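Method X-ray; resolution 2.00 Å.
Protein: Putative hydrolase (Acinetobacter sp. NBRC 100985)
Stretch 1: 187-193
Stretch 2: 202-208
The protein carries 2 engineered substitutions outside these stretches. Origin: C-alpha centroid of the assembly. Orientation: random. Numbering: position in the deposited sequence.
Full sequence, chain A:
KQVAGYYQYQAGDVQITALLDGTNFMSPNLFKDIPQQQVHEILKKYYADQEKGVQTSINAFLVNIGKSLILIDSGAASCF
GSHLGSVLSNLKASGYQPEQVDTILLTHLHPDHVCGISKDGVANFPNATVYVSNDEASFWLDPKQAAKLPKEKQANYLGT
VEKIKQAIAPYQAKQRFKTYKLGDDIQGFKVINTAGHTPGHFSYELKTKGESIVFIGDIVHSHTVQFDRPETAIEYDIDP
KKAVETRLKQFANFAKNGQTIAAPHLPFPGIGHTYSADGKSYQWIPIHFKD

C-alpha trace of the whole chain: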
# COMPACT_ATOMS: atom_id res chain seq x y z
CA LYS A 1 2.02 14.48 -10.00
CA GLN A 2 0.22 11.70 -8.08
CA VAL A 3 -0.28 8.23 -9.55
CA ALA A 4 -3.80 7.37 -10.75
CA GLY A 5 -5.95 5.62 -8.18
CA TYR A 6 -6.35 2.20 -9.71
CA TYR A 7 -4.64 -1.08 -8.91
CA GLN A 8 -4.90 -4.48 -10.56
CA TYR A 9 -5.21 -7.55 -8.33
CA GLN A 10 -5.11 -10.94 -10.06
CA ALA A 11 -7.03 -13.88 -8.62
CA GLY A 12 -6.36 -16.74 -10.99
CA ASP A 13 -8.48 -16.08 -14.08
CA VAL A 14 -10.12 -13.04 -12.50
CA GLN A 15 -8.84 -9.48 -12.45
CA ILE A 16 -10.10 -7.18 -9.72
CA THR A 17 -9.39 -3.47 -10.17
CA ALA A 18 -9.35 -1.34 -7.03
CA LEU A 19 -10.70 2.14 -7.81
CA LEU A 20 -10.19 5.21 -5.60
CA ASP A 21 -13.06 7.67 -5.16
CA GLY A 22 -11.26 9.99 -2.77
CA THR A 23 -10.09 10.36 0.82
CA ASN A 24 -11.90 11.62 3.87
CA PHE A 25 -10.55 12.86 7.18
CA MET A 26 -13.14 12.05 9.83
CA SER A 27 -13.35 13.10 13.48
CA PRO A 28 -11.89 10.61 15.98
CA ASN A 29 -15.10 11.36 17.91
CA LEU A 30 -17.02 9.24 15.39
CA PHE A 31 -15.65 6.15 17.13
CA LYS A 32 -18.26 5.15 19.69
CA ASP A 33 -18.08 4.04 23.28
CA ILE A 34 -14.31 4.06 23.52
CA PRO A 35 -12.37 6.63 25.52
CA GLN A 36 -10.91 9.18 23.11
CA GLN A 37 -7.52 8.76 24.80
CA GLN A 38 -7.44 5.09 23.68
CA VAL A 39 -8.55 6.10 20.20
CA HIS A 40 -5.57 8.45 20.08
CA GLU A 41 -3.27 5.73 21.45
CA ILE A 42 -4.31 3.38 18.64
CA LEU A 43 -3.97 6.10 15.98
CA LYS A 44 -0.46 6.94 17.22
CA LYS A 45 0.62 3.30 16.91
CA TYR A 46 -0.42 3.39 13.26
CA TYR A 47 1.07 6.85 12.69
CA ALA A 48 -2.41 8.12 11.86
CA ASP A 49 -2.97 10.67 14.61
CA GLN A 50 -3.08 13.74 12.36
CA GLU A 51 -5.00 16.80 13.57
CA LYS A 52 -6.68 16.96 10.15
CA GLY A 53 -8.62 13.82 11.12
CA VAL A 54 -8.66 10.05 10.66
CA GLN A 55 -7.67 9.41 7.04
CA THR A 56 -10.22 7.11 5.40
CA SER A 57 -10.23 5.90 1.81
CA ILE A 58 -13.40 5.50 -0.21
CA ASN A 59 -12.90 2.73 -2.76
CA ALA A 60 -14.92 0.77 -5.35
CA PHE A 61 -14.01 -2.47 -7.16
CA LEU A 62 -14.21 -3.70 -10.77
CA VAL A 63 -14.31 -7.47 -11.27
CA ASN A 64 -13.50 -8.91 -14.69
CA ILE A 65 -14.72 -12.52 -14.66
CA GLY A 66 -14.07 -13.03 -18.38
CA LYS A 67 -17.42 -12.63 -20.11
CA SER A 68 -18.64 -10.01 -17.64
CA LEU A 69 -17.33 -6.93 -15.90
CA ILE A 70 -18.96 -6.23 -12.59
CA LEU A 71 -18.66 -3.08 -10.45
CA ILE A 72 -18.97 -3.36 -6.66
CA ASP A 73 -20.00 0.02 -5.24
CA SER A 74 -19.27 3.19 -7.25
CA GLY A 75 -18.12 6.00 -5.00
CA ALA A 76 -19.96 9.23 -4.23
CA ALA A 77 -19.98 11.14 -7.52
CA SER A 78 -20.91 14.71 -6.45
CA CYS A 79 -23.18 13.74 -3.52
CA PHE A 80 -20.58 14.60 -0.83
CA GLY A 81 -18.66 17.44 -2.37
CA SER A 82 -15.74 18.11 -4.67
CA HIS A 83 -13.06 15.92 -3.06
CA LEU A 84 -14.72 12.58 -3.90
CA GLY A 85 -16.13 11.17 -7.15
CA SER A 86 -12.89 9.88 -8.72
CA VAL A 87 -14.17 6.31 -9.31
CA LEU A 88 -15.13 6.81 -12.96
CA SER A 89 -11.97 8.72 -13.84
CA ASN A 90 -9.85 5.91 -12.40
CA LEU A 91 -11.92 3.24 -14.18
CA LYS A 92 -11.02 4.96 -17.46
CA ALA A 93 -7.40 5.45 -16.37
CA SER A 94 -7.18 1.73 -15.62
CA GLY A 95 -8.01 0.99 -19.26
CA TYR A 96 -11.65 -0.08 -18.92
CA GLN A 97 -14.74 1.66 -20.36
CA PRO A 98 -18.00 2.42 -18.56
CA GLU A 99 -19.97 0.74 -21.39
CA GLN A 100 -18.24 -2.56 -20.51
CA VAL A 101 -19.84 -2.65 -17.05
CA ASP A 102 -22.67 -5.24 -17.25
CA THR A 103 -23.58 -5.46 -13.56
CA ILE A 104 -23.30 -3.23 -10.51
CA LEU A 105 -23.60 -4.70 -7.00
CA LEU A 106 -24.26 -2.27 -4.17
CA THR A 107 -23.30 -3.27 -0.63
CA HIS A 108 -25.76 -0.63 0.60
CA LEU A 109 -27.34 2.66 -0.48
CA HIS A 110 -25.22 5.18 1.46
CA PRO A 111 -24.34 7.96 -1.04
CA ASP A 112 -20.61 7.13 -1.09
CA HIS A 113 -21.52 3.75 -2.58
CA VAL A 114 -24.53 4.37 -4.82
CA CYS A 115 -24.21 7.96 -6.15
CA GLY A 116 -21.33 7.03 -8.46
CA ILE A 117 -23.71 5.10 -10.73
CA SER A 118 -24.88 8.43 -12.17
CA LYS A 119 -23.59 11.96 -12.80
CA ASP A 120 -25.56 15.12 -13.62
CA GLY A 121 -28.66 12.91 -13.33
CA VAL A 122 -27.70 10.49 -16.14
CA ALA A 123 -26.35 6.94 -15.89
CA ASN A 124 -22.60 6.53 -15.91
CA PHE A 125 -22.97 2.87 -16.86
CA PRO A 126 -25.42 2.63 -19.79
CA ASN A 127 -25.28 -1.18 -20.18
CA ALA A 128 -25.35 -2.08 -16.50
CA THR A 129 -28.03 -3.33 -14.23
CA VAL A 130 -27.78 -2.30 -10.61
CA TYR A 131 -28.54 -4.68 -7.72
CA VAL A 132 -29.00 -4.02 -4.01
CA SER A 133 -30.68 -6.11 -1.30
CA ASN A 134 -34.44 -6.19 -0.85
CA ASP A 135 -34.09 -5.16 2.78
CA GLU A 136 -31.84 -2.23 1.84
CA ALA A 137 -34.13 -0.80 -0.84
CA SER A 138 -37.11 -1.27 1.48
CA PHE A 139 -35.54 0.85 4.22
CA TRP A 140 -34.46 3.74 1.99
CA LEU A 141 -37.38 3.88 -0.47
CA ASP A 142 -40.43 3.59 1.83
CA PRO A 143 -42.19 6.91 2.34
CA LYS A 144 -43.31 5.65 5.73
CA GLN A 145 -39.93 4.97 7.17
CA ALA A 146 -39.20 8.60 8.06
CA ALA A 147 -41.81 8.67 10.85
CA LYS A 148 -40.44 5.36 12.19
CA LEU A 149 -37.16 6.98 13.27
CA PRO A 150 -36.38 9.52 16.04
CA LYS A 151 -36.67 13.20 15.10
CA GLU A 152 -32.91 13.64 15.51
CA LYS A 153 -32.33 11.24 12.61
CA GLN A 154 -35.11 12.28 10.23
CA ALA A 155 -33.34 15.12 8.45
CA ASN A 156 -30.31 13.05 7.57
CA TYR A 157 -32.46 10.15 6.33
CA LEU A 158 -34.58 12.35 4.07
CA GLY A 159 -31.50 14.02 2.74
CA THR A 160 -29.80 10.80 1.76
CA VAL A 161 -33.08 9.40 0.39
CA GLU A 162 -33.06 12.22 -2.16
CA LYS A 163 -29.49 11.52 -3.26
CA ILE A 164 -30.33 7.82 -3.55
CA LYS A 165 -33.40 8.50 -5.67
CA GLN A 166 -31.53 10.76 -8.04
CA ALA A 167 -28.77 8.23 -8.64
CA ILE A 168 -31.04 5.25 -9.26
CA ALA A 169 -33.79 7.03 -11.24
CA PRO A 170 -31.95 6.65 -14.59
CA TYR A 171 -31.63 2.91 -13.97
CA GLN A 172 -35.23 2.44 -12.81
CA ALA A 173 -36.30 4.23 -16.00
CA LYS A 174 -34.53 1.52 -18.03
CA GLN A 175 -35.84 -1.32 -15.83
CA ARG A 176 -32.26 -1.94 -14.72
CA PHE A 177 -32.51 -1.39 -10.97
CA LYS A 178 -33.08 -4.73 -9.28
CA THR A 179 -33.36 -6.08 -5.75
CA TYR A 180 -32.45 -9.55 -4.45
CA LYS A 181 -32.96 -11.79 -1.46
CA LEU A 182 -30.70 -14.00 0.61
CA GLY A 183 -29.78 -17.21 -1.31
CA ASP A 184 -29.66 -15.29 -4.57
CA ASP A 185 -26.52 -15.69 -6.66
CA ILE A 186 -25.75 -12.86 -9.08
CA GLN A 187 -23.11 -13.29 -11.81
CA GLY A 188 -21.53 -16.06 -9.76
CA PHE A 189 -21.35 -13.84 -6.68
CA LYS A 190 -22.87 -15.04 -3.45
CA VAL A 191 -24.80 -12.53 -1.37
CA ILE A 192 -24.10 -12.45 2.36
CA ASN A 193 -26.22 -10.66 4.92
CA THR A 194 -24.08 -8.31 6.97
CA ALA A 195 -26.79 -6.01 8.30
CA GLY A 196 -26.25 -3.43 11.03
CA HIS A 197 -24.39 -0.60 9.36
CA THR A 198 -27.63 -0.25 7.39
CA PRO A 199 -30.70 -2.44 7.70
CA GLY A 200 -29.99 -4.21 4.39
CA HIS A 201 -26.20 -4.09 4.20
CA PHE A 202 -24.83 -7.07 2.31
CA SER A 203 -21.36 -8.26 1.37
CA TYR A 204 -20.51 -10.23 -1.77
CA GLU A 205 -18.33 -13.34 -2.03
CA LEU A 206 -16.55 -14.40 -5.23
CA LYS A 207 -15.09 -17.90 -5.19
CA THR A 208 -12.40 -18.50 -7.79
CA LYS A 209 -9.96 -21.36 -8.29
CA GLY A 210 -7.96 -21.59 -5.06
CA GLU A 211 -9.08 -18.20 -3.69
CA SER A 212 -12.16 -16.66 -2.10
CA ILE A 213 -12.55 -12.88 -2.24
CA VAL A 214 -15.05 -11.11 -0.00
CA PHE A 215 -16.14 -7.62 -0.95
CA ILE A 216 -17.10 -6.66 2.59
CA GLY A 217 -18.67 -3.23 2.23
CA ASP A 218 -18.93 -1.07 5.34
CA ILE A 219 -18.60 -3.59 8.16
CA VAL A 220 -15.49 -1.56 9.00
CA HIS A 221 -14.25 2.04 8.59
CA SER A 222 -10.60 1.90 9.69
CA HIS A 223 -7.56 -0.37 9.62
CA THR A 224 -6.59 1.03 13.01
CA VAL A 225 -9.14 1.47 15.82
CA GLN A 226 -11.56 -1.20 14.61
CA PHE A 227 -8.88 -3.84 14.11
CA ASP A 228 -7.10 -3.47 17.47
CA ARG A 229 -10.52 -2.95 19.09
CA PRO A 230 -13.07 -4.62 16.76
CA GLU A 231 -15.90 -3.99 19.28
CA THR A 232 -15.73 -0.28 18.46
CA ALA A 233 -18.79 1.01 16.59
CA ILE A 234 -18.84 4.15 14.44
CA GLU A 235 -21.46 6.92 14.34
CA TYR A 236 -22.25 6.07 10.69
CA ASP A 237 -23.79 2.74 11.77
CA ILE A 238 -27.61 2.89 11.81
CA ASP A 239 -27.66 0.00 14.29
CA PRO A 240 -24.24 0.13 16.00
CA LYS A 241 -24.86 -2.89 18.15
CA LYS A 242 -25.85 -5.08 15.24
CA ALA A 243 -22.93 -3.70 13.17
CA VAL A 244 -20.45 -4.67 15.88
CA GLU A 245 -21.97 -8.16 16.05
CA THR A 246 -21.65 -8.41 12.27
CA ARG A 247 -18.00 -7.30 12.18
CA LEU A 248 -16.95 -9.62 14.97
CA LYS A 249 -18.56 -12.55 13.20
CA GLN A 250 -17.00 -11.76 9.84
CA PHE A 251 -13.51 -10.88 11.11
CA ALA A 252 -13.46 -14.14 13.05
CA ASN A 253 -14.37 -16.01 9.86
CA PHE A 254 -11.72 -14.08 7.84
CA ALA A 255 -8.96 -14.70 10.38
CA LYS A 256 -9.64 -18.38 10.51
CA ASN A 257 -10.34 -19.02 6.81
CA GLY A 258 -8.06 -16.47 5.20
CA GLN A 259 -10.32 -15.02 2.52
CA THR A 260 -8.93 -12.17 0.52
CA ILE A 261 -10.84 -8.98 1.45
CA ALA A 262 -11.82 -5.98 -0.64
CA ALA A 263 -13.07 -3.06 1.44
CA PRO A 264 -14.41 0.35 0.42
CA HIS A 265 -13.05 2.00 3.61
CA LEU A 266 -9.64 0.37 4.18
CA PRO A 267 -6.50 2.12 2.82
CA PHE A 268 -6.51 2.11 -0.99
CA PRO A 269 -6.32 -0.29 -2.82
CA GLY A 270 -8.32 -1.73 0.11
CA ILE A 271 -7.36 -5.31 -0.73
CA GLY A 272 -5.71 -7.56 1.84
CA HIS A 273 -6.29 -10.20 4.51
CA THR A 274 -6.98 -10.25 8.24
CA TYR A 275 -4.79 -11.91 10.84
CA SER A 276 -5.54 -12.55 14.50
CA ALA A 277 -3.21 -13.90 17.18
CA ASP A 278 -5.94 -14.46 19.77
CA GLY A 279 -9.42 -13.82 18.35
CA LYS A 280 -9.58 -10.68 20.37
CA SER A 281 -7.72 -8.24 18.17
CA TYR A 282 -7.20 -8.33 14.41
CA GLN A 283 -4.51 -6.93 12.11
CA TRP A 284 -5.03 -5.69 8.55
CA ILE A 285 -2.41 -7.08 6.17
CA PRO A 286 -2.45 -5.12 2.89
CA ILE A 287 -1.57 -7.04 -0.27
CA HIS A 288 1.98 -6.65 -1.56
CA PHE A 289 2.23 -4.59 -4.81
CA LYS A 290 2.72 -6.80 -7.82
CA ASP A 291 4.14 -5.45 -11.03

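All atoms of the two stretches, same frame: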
# COMPACT_ATOMS: atom_id res chain seq x y z
N GLN A 187 -24.35 -13.26 -11.02
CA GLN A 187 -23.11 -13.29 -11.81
C GLN A 187 -22.04 -14.14 -11.15
O GLN A 187 -20.84 -13.84 -11.27
CB GLN A 187 -22.58 -11.88 -12.05
CG GLN A 187 -23.44 -11.02 -12.97
CD GLN A 187 -23.12 -11.24 -14.44
OE1 GLN A 187 -22.74 -12.35 -14.85
NE2 GLN A 187 -23.28 -10.20 -15.25
N GLY A 188 -22.46 -15.18 -10.44
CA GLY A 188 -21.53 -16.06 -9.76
C GLY A 188 -21.12 -15.55 -8.39
O GLY A 188 -20.35 -16.21 -7.69
N PHE A 189 -21.61 -14.37 -8.02
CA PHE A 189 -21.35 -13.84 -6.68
C PHE A 189 -22.40 -14.35 -5.70
O PHE A 189 -23.59 -14.42 -6.04
CB PHE A 189 -21.36 -12.30 -6.68
CG PHE A 189 -20.18 -11.68 -7.39
CD1 PHE A 189 -20.13 -11.64 -8.78
CD2 PHE A 189 -19.13 -11.15 -6.66
CE1 PHE A 189 -19.04 -11.06 -9.43
CE2 PHE A 189 -18.05 -10.57 -7.30
CZ PHE A 189 -18.00 -10.53 -8.69
N LYS A 190 -21.97 -14.69 -4.51
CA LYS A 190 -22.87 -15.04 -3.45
C LYS A 190 -23.18 -13.86 -2.51
O LYS A 190 -22.31 -13.17 -2.08
CB LYS A 190 -22.36 -16.20 -2.68
CG LYS A 190 -23.24 -16.54 -1.55
CD LYS A 190 -22.78 -17.76 -0.84
CE LYS A 190 -23.55 -17.96 0.44
NZ LYS A 190 -23.30 -19.36 0.78
N VAL A 191 -24.44 -13.65 -2.23
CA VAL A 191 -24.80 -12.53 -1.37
C VAL A 191 -24.83 -12.95 0.10
O VAL A 191 -25.34 -14.02 0.46
CB VAL A 191 -26.13 -11.86 -1.83
CG1 VAL A 191 -26.06 -11.50 -3.31
CG2 VAL A 191 -27.33 -12.74 -1.57
N ILE A 192 -24.23 -12.12 0.95
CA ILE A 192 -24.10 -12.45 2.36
C ILE A 192 -24.66 -11.33 3.22
O ILE A 192 -24.25 -10.16 3.10
CB ILE A 192 -22.62 -12.72 2.73
CG1 ILE A 192 -22.08 -13.85 1.84
CG2 ILE A 192 -22.46 -13.05 4.21
CD1 ILE A 192 -20.61 -14.14 2.03
N ASN A 193 -25.61 -11.67 4.08
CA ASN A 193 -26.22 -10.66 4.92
C ASN A 193 -25.25 -10.19 5.99
O ASN A 193 -24.77 -10.98 6.82
CB ASN A 193 -27.52 -11.15 5.54
CG ASN A 193 -28.23 -10.06 6.31
OD1 ASN A 193 -27.71 -9.55 7.30
ND2 ASN A 193 -29.41 -9.68 5.84
N PHE A 202 -25.28 -5.75 2.70
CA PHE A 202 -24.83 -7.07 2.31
C PHE A 202 -23.38 -7.01 1.82
O PHE A 202 -22.93 -5.98 1.29
CB PHE A 202 -25.67 -7.62 1.14
CG PHE A 202 -26.85 -8.45 1.56
CD1 PHE A 202 -27.92 -7.88 2.24
CD2 PHE A 202 -26.92 -9.80 1.24
CE1 PHE A 202 -29.03 -8.64 2.61
CE2 PHE A 202 -28.02 -10.57 1.60
CZ PHE A 202 -29.08 -9.99 2.29
N SER A 203 -22.67 -8.12 1.98
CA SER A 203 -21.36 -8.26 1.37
C SER A 203 -21.48 -9.27 0.24
O SER A 203 -22.49 -9.97 0.15
CB SER A 203 -20.33 -8.71 2.41
OG SER A 203 -20.32 -7.83 3.53
N TYR A 204 -20.46 -9.35 -0.62
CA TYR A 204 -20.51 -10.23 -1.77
C TYR A 204 -19.26 -11.10 -1.83
O TYR A 204 -18.14 -10.59 -1.76
CB TYR A 204 -20.64 -9.40 -3.06
CG TYR A 204 -21.87 -8.53 -3.09
CD1 TYR A 204 -23.12 -9.08 -3.33
CD2 TYR A 204 -21.78 -7.16 -2.86
CE1 TYR A 204 -24.26 -8.30 -3.35
CE2 TYR A 204 -22.92 -6.36 -2.88
CZ TYR A 204 -24.15 -6.94 -3.12
OH TYR A 204 -25.29 -6.15 -3.14
N GLU A 205 -19.46 -12.41 -1.95
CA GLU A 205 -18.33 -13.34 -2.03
C GLU A 205 -18.17 -13.94 -3.43
O GLU A 205 -19.13 -14.44 -4.03
CB GLU A 205 -18.48 -14.46 -0.99
CG GLU A 205 -17.26 -15.39 -0.93
CD GLU A 205 -17.37 -16.41 0.18
OE1 GLU A 205 -18.46 -16.53 0.78
OE2 GLU A 205 -16.37 -17.10 0.44
N LEU A 206 -16.94 -13.86 -3.93
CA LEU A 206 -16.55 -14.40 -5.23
C LEU A 206 -15.60 -15.55 -4.97
O LEU A 206 -14.50 -15.35 -4.46
CB LEU A 206 -15.81 -13.34 -6.05
CG LEU A 206 -15.84 -13.32 -7.59
CD1 LEU A 206 -14.45 -13.09 -8.19
CD2 LEU A 206 -16.49 -14.54 -8.20
N LYS A 207 -16.01 -16.77 -5.30
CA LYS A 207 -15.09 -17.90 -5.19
C LYS A 207 -14.46 -18.22 -6.54
O LYS A 207 -15.15 -18.50 -7.52
CB LYS A 207 -15.79 -19.13 -4.60
CG LYS A 207 -16.42 -18.87 -3.23
CD LYS A 207 -17.00 -20.13 -2.60
CE LYS A 207 -18.02 -19.79 -1.52
NZ LYS A 207 -19.33 -19.32 -2.09
N THR A 208 -13.13 -18.14 -6.59
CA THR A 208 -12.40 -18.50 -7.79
C THR A 208 -11.57 -19.74 -7.48
O THR A 208 -11.61 -20.26 -6.36
CB THR A 208 -11.46 -17.36 -8.21
OG1 THR A 208 -10.37 -17.28 -7.29
CG2 THR A 208 -12.21 -16.03 -8.21
O HOH W 1 -19.15 -16.91 -4.89

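Strands 189-193 and 202-208 pair as antiparallel neighbours in a sheet, their N-to-C directions 148° apart. Two residue pairs carry the backbone hydrogen bonds. K190 N donates to E205 O at 2.9 Å, and E205 N returns a bond to K190 O at 3.0 Å; both are nearly straight. I192 N donates to S203 O at 2.9 Å, and S203 N to I192 O at 2.8 Å. V191 and Y204 lie between these pairs as a non-hydrogen-bonded pair. N193 and F202 form another. Beyond K190, the direct ladder gives way to a water. The water oxygen donates to G188 O (3.1 Å) and E205 O (2.6 Å) and accepts from K207 N (3.2 Å). G188 has phi/psi of 85/-2, where a CB would jam against the preceding carbonyl.

Side chains alternate between the two faces. F189, V191, N193, F202, Y204 and L206 share one face, which is largely buried and apolar. L206 CG sits over the F189 ring, 3.5 Å from F189 CE2. V191 CG1 meets the edge of the Y204 ring, 3.7 Å from Y204 CE1. N193 CA lies over the F202 ring, 3.8 Å from its centroid.

K190, I192, S203 and E205 occupy the other face. There I192 CD1 packs 3.4 Å from E205 OE1.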